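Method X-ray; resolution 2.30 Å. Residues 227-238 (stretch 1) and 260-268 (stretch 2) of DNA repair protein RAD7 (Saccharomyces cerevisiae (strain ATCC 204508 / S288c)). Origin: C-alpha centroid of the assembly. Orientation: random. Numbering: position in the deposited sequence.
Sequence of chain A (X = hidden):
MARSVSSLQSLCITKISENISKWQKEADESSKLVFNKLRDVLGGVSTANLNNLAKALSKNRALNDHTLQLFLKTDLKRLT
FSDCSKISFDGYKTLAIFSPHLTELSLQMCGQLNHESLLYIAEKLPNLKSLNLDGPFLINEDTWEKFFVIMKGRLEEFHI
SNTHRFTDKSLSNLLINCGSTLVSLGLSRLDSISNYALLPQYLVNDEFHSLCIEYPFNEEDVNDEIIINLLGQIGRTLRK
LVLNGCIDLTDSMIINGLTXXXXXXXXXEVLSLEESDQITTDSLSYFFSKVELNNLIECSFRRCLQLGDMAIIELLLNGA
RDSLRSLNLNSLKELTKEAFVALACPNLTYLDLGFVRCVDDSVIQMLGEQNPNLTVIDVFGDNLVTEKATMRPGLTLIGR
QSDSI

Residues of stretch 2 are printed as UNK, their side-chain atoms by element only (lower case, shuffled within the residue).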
ATOM      1  N   ILE A 227     -19.115 -37.693  12.427  1.00 34.98           N
ATOM      2  CA  ILE A 227     -19.715 -36.782  13.398  1.00 35.99           C
ATOM      3  C   ILE A 227     -19.798 -37.433  14.772  1.00 36.32           C
ATOM      4  O   ILE A 227     -19.654 -36.750  15.795  1.00 34.75           O
ATOM      5  CB  ILE A 227     -21.101 -36.325  12.911  1.00 35.79           C
ATOM      6  CG1 ILE A 227     -20.978 -35.580  11.576  1.00 36.03           C
ATOM      7  CG2 ILE A 227     -21.793 -35.458  13.967  1.00 35.00           C
ATOM      8  CD1 ILE A 227     -20.055 -34.363  11.603  1.00 34.56           C
ATOM      9  N   ILE A 228     -20.033 -38.745  14.828  1.00 34.54           N
ATOM     10  CA  ILE A 228     -20.056 -39.439  16.113  1.00 37.57           C
ATOM     11  C   ILE A 228     -18.685 -39.368  16.770  1.00 36.33           C
ATOM     12  O   ILE A 228     -18.556 -38.983  17.937  1.00 36.36           O
ATOM     13  CB  ILE A 228     -20.527 -40.891  15.933  1.00 37.04           C
ATOM     14  CG1 ILE A 228     -21.998 -40.909  15.515  1.00 36.32           C
ATOM     15  CG2 ILE A 228     -20.328 -41.696  17.226  1.00 36.05           C
ATOM     16  CD1 ILE A 228     -22.471 -42.246  14.991  1.00 36.78           C
ATOM     17  N   ASN A 229     -17.638 -39.736  16.027  1.00 37.49           N
ATOM     18  CA  ASN A 229     -16.286 -39.673  16.575  1.00 39.12           C
ATOM     19  C   ASN A 229     -15.941 -38.258  17.020  1.00 38.84           C
ATOM     20  O   ASN A 229     -15.314 -38.062  18.067  1.00 38.27           O
ATOM     21  CB  ASN A 229     -15.279 -40.177  15.542  1.00 39.57           C
ATOM     22  CG  ASN A 229     -15.417 -41.666  15.279  1.00 44.44           C
ATOM     23  OD1 ASN A 229     -16.064 -42.378  16.045  1.00 40.18           O
ATOM     24  ND2 ASN A 229     -14.810 -42.142  14.200  1.00 46.42           N
ATOM     25  N   LEU A 230     -16.357 -37.256  16.244  1.00 37.67           N
ATOM     26  CA  LEU A 230     -16.098 -35.873  16.632  1.00 38.57           C
ATOM     27  C   LEU A 230     -16.840 -35.515  17.914  1.00 38.89           C
ATOM     28  O   LEU A 230     -16.277 -34.875  18.810  1.00 39.41           O
ATOM     29  CB  LEU A 230     -16.496 -34.937  15.492  1.00 39.58           C
ATOM     30  CG  LEU A 230     -15.999 -33.495  15.550  1.00 41.58           C
ATOM     31  CD1 LEU A 230     -14.481 -33.432  15.621  1.00 40.44           C
ATOM     32  CD2 LEU A 230     -16.509 -32.749  14.329  1.00 42.13           C
ATOM     33  N   LEU A 231     -18.107 -35.927  18.025  1.00 37.49           N
ATOM     34  CA  LEU A 231     -18.866 -35.653  19.240  1.00 37.76           C
ATOM     35  C   LEU A 231     -18.260 -36.356  20.447  1.00 38.58           C
ATOM     36  O   LEU A 231     -18.306 -35.822  21.561  1.00 35.74           O
ATOM     37  CB  LEU A 231     -20.326 -36.071  19.057  1.00 36.96           C
ATOM     38  CG  LEU A 231     -21.165 -35.198  18.121  1.00 38.13           C
ATOM     39  CD1 LEU A 231     -22.543 -35.811  17.906  1.00 35.94           C
ATOM     40  CD2 LEU A 231     -21.295 -33.782  18.668  1.00 38.30           C
ATOM     41  N   GLY A 232     -17.691 -37.546  20.253  1.00 38.98           N
ATOM     42  CA  GLY A 232     -16.993 -38.218  21.332  1.00 39.77           C
ATOM     43  C   GLY A 232     -15.821 -37.427  21.868  1.00 41.81           C
ATOM     44  O   GLY A 232     -15.341 -37.710  22.970  1.00 42.53           O
ATOM     45  N   GLN A 233     -15.350 -36.435  21.112  1.00 44.71           N
ATOM     46  CA  GLN A 233     -14.236 -35.587  21.512  1.00 46.49           C
ATOM     47  C   GLN A 233     -14.697 -34.267  22.125  1.00 45.91           C
ATOM     48  O   GLN A 233     -14.224 -33.886  23.200  1.00 46.07           O
ATOM     49  CB  GLN A 233     -13.343 -35.317  20.294  1.00 49.71           C
ATOM     50  CG  GLN A 233     -12.091 -34.511  20.588  1.00 61.00           C
ATOM     51  CD  GLN A 233     -11.093 -35.272  21.436  1.00 68.59           C
ATOM     52  OE1 GLN A 233     -10.893 -34.965  22.613  1.00 67.81           O
ATOM     53  NE2 GLN A 233     -10.456 -36.272  20.838  1.00 87.72           N
ATOM     54  N   ILE A 234     -15.625 -33.568  21.473  1.00 42.03           N
ATOM     55  CA  ILE A 234     -15.967 -32.196  21.843  1.00 41.38           C
ATOM     56  C   ILE A 234     -17.326 -32.075  22.514  1.00 42.36           C
ATOM     57  O   ILE A 234     -17.645 -30.989  23.024  1.00 41.59           O
ATOM     58  CB  ILE A 234     -15.909 -31.253  20.621  1.00 41.05           C
ATOM     59  CG1 ILE A 234     -17.013 -31.598  19.613  1.00 37.59           C
ATOM     60  CG2 ILE A 234     -14.538 -31.333  19.956  1.00 41.56           C
ATOM     61  CD1 ILE A 234     -17.135 -30.608  18.459  1.00 40.53           C
ATOM     62  N   GLY A 235     -18.138 -33.134  22.529  1.00 41.93           N
ATOM     63  CA  GLY A 235     -19.509 -33.005  23.000  1.00 41.65           C
ATOM     64  C   GLY A 235     -19.627 -32.395  24.384  1.00 43.86           C
ATOM     65  O   GLY A 235     -20.616 -31.721  24.690  1.00 42.73           O
ATOM     66  N   ARG A 236     -18.618 -32.605  25.230  1.00 44.54           N
ATOM     67  CA  ARG A 236     -18.719 -32.200  26.630  1.00 48.27           C
ATOM     68  C   ARG A 236     -18.821 -30.684  26.776  1.00 45.98           C
ATOM     69  O   ARG A 236     -19.605 -30.188  27.594  1.00 44.24           O
ATOM     70  CB  ARG A 236     -17.514 -32.742  27.399  1.00 57.89           C
ATOM     71  CG  ARG A 236     -17.423 -32.307  28.855  1.00 70.90           C
ATOM     72  CD  ARG A 236     -16.224 -32.958  29.534  1.00 81.33           C
ATOM     73  NE  ARG A 236     -15.028 -32.903  28.693  1.00 82.74           N
ATOM     74  CZ  ARG A 236     -14.126 -31.924  28.714  1.00 76.69           C
ATOM     75  NH1 ARG A 236     -14.258 -30.898  29.544  1.00 72.88           N
ATOM     76  NH2 ARG A 236     -13.082 -31.975  27.901  1.00 69.16           N
ATOM     77  N   THR A 237     -18.042 -29.929  25.997  1.00 45.18           N
ATOM     78  CA  THR A 237     -17.980 -28.476  26.128  1.00 45.00           C
ATOM     79  C   THR A 237     -18.633 -27.747  24.958  1.00 42.14           C
ATOM     80  O   THR A 237     -18.468 -26.528  24.826  1.00 40.10           O
ATOM     81  CB  THR A 237     -16.523 -28.022  26.268  1.00 45.39           C
ATOM     82  OG1 THR A 237     -15.746 -28.572  25.198  1.00 43.31           O
ATOM     83  CG2 THR A 237     -15.939 -28.480  27.597  1.00 50.01           C
ATOM     84  N   LEU A 238     -19.382 -28.453  24.121  1.00 41.00           N
ATOM     85  CA  LEU A 238     -19.924 -27.867  22.902  1.00 41.84           C
ATOM     86  C   LEU A 238     -21.029 -26.867  23.233  1.00 39.97           C
ATOM     87  O   LEU A 238     -22.027 -27.222  23.867  1.00 39.07           O
ATOM     88  CB  LEU A 238     -20.453 -28.977  22.001  1.00 39.57           C
ATOM     89  CG  LEU A 238     -20.739 -28.654  20.539  1.00 40.06           C
ATOM     90  CD1 LEU A 238     -19.522 -28.049  19.851  1.00 37.73           C
ATOM     91  CD2 LEU A 238     -21.169 -29.926  19.826  1.00 40.91           C
ATOM     92  N   UNK A 260     -25.262 -39.798  23.085  1.00 35.80           N
ATOM     93  CA  UNK A 260     -24.191 -40.449  23.827  1.00 38.37           C
ATOM     94  C   UNK A 260     -23.296 -39.435  24.528  1.00 39.26           C
ATOM     95  O   UNK A 260     -22.910 -39.641  25.684  1.00 41.38           O
ATOM     96  c   UNK A 260     -23.360 -41.321  22.886  1.00 38.37           C
ATOM     97  N   UNK A 261     -22.961 -38.331  23.856  1.00 37.49           N
ATOM     98  CA  UNK A 261     -21.841 -37.498  24.271  1.00 37.07           C
ATOM     99  C   UNK A 261     -22.205 -36.068  24.645  1.00 37.46           C
ATOM    100  O   UNK A 261     -21.302 -35.298  24.991  1.00 37.75           O
ATOM    101  c   UNK A 261     -19.226 -41.322  22.149  1.00 38.80           C
ATOM    102  c   UNK A 261     -20.240 -38.821  22.808  1.00 37.45           C
ATOM    103  c   UNK A 261     -19.535 -39.565  23.741  1.00 36.28           C
ATOM    104  c   UNK A 261     -20.426 -39.346  21.543  1.00 36.26           C
ATOM    105  c   UNK A 261     -19.031 -40.812  23.415  1.00 38.34           C
ATOM    106  c   UNK A 261     -19.924 -40.590  21.214  1.00 37.05           C
ATOM    107  c   UNK A 261     -20.783 -37.467  23.161  1.00 36.26           C
ATOM    108  N   UNK A 262     -23.476 -35.685  24.598  1.00 37.39           N
ATOM    109  CA  UNK A 262     -23.884 -34.361  25.068  1.00 39.90           C
ATOM    110  C   UNK A 262     -24.328 -34.502  26.520  1.00 41.27           C
ATOM    111  O   UNK A 262     -25.201 -35.331  26.816  1.00 40.65           O
ATOM    112  c   UNK A 262     -25.503 -32.447  24.797  1.00 40.15           C
ATOM    113  c   UNK A 262     -25.008 -33.765  24.204  1.00 37.07           C
ATOM    114  c   UNK A 262     -24.547 -33.565  22.757  1.00 37.72           C
ATOM    115  c   UNK A 262     -23.473 -32.497  22.573  1.00 38.12           C
ATOM    116  N   UNK A 263     -23.775 -33.727  27.454  1.00 42.56           N
ATOM    117  CA  UNK A 263     -24.170 -33.882  28.859  1.00 44.43           C
ATOM    118  C   UNK A 263     -25.601 -33.435  29.100  1.00 46.03           C
ATOM    119  O   UNK A 263     -26.129 -32.556  28.413  1.00 43.40           O
ATOM    120  c   UNK A 263     -22.778 -32.656  27.279  1.00 43.17           C
ATOM    121  c   UNK A 263     -23.178 -32.987  29.608  1.00 44.66           C
ATOM    122  c   UNK A 263     -22.776 -31.959  28.611  1.00 46.06           C
ATOM    123  N   UNK A 264     -26.225 -34.055  30.108  1.00 46.67           N
ATOM    124  CA  UNK A 264     -27.613 -33.740  30.433  1.00 50.97           C
ATOM    125  C   UNK A 264     -27.768 -32.268  30.788  1.00 49.84           C
ATOM    126  O   UNK A 264     -28.765 -31.635  30.422  1.00 49.45           O
ATOM    127  o   UNK A 264     -28.062 -37.049  33.565  1.00 71.96           O
ATOM    128  o   UNK A 264     -29.518 -37.623  32.024  1.00 80.15           O
ATOM    129  c   UNK A 264     -27.793 -36.106  31.393  1.00 72.31           C
ATOM    130  c   UNK A 264     -28.508 -36.991  32.398  1.00 80.12           C
ATOM    131  c   UNK A 264     -28.095 -34.627  31.584  1.00 52.94           C
ATOM    132  N   UNK A 265     -26.797 -31.711  31.513  1.00 50.26           N
ATOM    133  CA  UNK A 265     -26.704 -30.268  31.716  1.00 50.47           C
ATOM    134  C   UNK A 265     -26.046 -29.699  30.463  1.00 47.17           C
ATOM    135  O   UNK A 265     -24.847 -29.415  30.416  1.00 46.30           O
ATOM    136  c   UNK A 265     -26.276 -30.770  34.192  1.00 69.45           C
ATOM    137  c   UNK A 265     -27.737 -30.609  34.571  1.00 77.65           C
ATOM    138  n   UNK A 265     -29.532 -31.358  36.128  1.00 93.04           N
ATOM    139  c   UNK A 265     -25.910 -29.937  32.975  1.00 62.06           C
ATOM    140  c   UNK A 265     -28.092 -31.468  35.774  1.00 82.58           C
ATOM    141  N   UNK A 266     -26.852 -29.556  29.421  1.00 47.74           N
ATOM    142  CA  UNK A 266     -26.320 -29.253  28.100  1.00 45.92           C
ATOM    143  C   UNK A 266     -25.989 -27.769  27.984  1.00 44.43           C
ATOM    144  O   UNK A 266     -26.876 -26.931  28.168  1.00 44.12           O
ATOM    145  c   UNK A 266     -27.322 -29.647  27.029  1.00 45.63           C
ATOM    146  s   UNK A 266     -26.736 -29.297  25.379  1.00 45.54           S
ATOM    147  N   UNK A 267     -24.741 -27.401  27.678  1.00 42.84           N
ATOM    148  CA  UNK A 267     -24.397 -25.984  27.520  1.00 43.41           C
ATOM    149  C   UNK A 267     -24.697 -25.403  26.147  1.00 42.81           C
ATOM    150  O   UNK A 267     -24.304 -24.261  25.888  1.00 42.24           O
ATOM    151  c   UNK A 267     -23.555 -28.268  27.565  1.00 42.77           C
ATOM    152  c   UNK A 267     -22.438 -27.307  27.260  1.00 43.34           C
ATOM    153  c   UNK A 267     -22.884 -25.984  27.782  1.00 42.25           C
ATOM    154  N   UNK A 268     -25.372 -26.135  25.263  1.00 41.30           N
ATOM    155  CA  UNK A 268     -25.590 -25.647  23.906  1.00 42.21           C
ATOM    156  C   UNK A 268     -26.385 -24.348  23.915  1.00 43.10           C
ATOM    157  O   UNK A 268     -27.454 -24.256  24.525  1.00 42.91           O
ATOM    158  c   UNK A 268     -25.500 -27.902  22.595  1.00 39.63           C
ATOM    159  c   UNK A 268     -26.411 -28.858  21.845  1.00 36.61           C
ATOM    160  c   UNK A 268     -24.332 -27.474  21.711  1.00 40.65           C
ATOM    161  c   UNK A 268     -26.317 -26.696  23.068  1.00 40.72           C
TER

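Position 260 carries a single side-chain carbon, out of reach of stretch 1 and exposed near the end of a helix. One carbon is Ala260, a small residue at home in a helix.

At position 261 one carbon leads to a six-carbon ring with no heteroatom, which lies over Gly232: the CA of Gly232 stands 3.5 Å from the ring centroid, 7° off its normal. This is Phe261. Its flat face suits the bare glycine backbone in a CH-pi contact, whereas an ideal CB on Gly232 would lie a tight 3.5 Å from CZ of Phe261. Apolar contacts extend the packing, CG2 of Ile228 to CE2 of Phe261 at 4.2 Å and CB of Leu231 to CD2 of Phe261 at 4.1 Å.

Position 262, the first to leave helical phi/psi, has four carbons forked at the first, one arm two carbons long, whose tip reaches Gly235 and Leu238. This is Ile262. Its CB points sideways, yet CD1 of Ile262 comes within 3.6 Å of O of Gly235, and with CD2 of Leu238, at 4.4 Å, it forms an apolar pair suited to a buried place.

At position 263 three carbons close a ring onto the backbone N, and a ring carbon meets O of Gly235. This is Pro263. Its ring holds phi near the -68° found here, and with psi at 151° the chain is extended; CD of Pro263 lies 3.5 Å from O of Gly235.

Position 264 has three carbons, the third bearing two oxygens. Glu264 is exposed and far from stretch 1, where a charge can meet solvent.

Four carbons in a row ending in nitrogen at position 265, without contact to stretch 1, give Lys265, likewise exposed, so that its charged amine can stay in solvent.

Position 266 has one carbon and one sulfur, buried but not touching stretch 1: Cys266. SG of Cys266 accepts a hydrogen bond from N of position 268 at 3.4 Å, a local tie within the loop.

Position 267 again closes three carbons onto its own N, and a ring carbon meets O of Leu238. This is Pro267. Its CB points toward stretch 1, and its compact ring lies against the backbone of Leu238, CG of Pro267 being 3.4 Å from O of Leu238.

Position 268 shows four carbons forked at the second, one branch end reaching Leu238. This is Leu268. CD2 of Leu268 makes a close contact with the backbone O of Leu238 at 3.2 Å and an apolar one with CG of Leu238 at 4.0 Å, fitting a buried setting.

No hydrogen bond crosses between the stretches; the contact, burying 473 Å², works by shape and apolar packing. Glycine permits the close approach: an ideal CB on Gly235 would sit 2.5 Å from O of Phe261, a clash, whereas CA of Gly235 makes a CA-H...O contact with O of Phe261 at 3.5 Å. Phe261 thus covers the helix at Gly232, while Ile262, Pro267 and Leu268 pack about Leu238.

Stretch 2, residues 260-268: AFIPEKCPL
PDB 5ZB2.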